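Local coordinates for PROTEIN (hypothetical protein EF0366) (Enterococcus faecalis, PDB 1VPY), which is of unknown function but belongs to the DUF72 family and folds as a TIM alpha/beta barrel, at residues L202-G207 with G252-N257. Numbering follows the deposited sequence.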
# COMPACT_ATOMS: atom_id res chain seq x y z
N LEU A 202 2.64 -0.72 -6.58
CA LEU A 202 2.38 0.28 -5.56
C LEU A 202 3.67 0.76 -4.92
O LEU A 202 4.48 -0.05 -4.43
CB LEU A 202 1.40 -0.25 -4.50
CG LEU A 202 0.96 0.71 -3.38
CD1 LEU A 202 0.16 1.89 -3.92
CD2 LEU A 202 0.18 -0.03 -2.32
N PHE A 203 3.84 2.08 -4.94
CA PHE A 203 4.89 2.78 -4.21
C PHE A 203 4.29 3.34 -2.93
O PHE A 203 3.15 3.78 -2.93
CB PHE A 203 5.37 3.99 -5.01
CG PHE A 203 6.33 3.65 -6.11
CD1 PHE A 203 7.70 3.56 -5.85
CD2 PHE A 203 5.88 3.43 -7.41
CE1 PHE A 203 8.60 3.26 -6.86
CE2 PHE A 203 6.76 3.13 -8.42
CZ PHE A 203 8.13 3.05 -8.15
N ARG A 204 5.07 3.34 -1.86
CA ARG A 204 4.69 4.07 -0.65
C ARG A 204 5.91 4.81 -0.11
O ARG A 204 6.95 4.20 0.18
CB ARG A 204 4.12 3.14 0.42
CG ARG A 204 2.75 2.54 0.07
CD ARG A 204 2.22 1.71 1.22
NE ARG A 204 1.48 2.51 2.19
CZ ARG A 204 1.54 2.35 3.51
NH1 ARG A 204 2.32 1.43 4.06
NH2 ARG A 204 0.81 3.14 4.28
N PHE A 205 5.77 6.13 -0.00
CA PHE A 205 6.84 6.96 0.49
C PHE A 205 6.53 7.37 1.91
O PHE A 205 5.54 8.06 2.17
CB PHE A 205 7.04 8.19 -0.40
CG PHE A 205 7.19 7.87 -1.86
CD1 PHE A 205 7.97 6.80 -2.29
CD2 PHE A 205 6.56 8.66 -2.82
CE1 PHE A 205 8.11 6.51 -3.65
CE2 PHE A 205 6.70 8.39 -4.18
CZ PHE A 205 7.47 7.31 -4.60
N HIS A 206 7.37 6.92 2.83
CA HIS A 206 7.17 7.15 4.26
C HIS A 206 7.97 8.33 4.79
O HIS A 206 7.83 8.69 5.95
CB HIS A 206 7.54 5.89 5.04
CG HIS A 206 6.68 4.70 4.73
ND1 HIS A 206 5.36 4.62 5.11
CD2 HIS A 206 6.95 3.55 4.07
CE1 HIS A 206 4.85 3.47 4.70
NE2 HIS A 206 5.80 2.81 4.06
N GLY A 207 8.81 8.91 3.93
CA GLY A 207 9.77 9.92 4.37
C GLY A 207 11.00 9.28 4.97
O GLY A 207 11.05 8.07 5.17
N GLY A 252 0.52 2.95 -8.61
CA GLY A 252 -0.08 3.68 -7.52
C GLY A 252 1.02 4.26 -6.67
O GLY A 252 1.96 3.56 -6.29
N VAL A 253 0.91 5.54 -6.38
CA VAL A 253 1.86 6.22 -5.51
C VAL A 253 1.16 6.82 -4.29
O VAL A 253 0.26 7.66 -4.42
CB VAL A 253 2.65 7.31 -6.27
CG1 VAL A 253 3.63 7.99 -5.34
CG2 VAL A 253 3.37 6.71 -7.48
N ILE A 254 1.57 6.36 -3.11
CA ILE A 254 1.02 6.85 -1.86
C ILE A 254 2.09 7.59 -1.06
O ILE A 254 3.11 7.01 -0.66
CB ILE A 254 0.41 5.71 -1.00
CG1 ILE A 254 -0.80 5.06 -1.71
CG2 ILE A 254 0.06 6.19 0.40
CD1 ILE A 254 -1.87 6.02 -2.21
N PHE A 255 1.86 8.88 -0.85
CA PHE A 255 2.68 9.66 0.07
C PHE A 255 2.12 9.47 1.48
O PHE A 255 1.00 9.87 1.78
CB PHE A 255 2.70 11.14 -0.33
CG PHE A 255 3.53 11.43 -1.55
CD1 PHE A 255 3.00 11.28 -2.83
CD2 PHE A 255 4.85 11.85 -1.42
CE1 PHE A 255 3.78 11.55 -3.97
CE2 PHE A 255 5.64 12.13 -2.53
CZ PHE A 255 5.11 11.97 -3.81
N ASN A 256 2.92 8.83 2.33
CA ASN A 256 2.49 8.51 3.69
C ASN A 256 3.42 9.18 4.71
O ASN A 256 3.44 8.84 5.89
CB ASN A 256 2.45 6.99 3.85
CG ASN A 256 1.92 6.55 5.20
OD1 ASN A 256 0.95 7.10 5.72
ND2 ASN A 256 2.56 5.54 5.78
N ASN A 257 4.21 10.14 4.24
CA ASN A 257 5.10 10.89 5.11
C ASN A 257 4.28 11.87 5.92
O ASN A 257 3.19 12.27 5.50
CB ASN A 257 6.19 11.60 4.30
CG ASN A 257 5.63 12.47 3.20
OD1 ASN A 257 4.77 12.04 2.42
ND2 ASN A 257 6.10 13.70 3.12
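L202–F205 and G252–F255 run parallel as neighbouring barrel strands, their axes 14° apart, joined by hydrogen bonds from F203 N to G252 O, I254 N to F203 O, F205 N to I254 O and, just past the end of strand 250-255, from N256 N to F205 O (2.7 Å). L202, R204 and I254 line the barrel interior. L202 CD1 rests 4.0 Å from I254 CG1, and R204 CG packs on I254 CB. Toward the C-terminal end of the barrel this lining turns polar. N256 CG stands anti to its backbone N (chi1 -176°), which carries the amide across to H206: ND2 donates to H206 ND1 (3.0 Å) in the imidazole plane, with amide and ring 74° apart. H206 CE1 lies over one face of the R204 guanidinium. R204 makes salt bridges to E150 and E46, and H206 NE2 is hydrogen-bonded to E150, so E150 bridges R204 and H206, holding the two side chains together. On the outer side, F205 directs its edge at the face of F255 in a T-shaped stack (centroids 5.1 Å apart), CD2 coming 3.6 Å from F255 CE2, while F205 CE2 meets V253 CG1. F203 and V253 pack against helix 231-245, which links the two strands in a beta-alpha-beta crossover; F255 faces helix 260-273, and strand 175-180 flanks L202–F205 on its other edge.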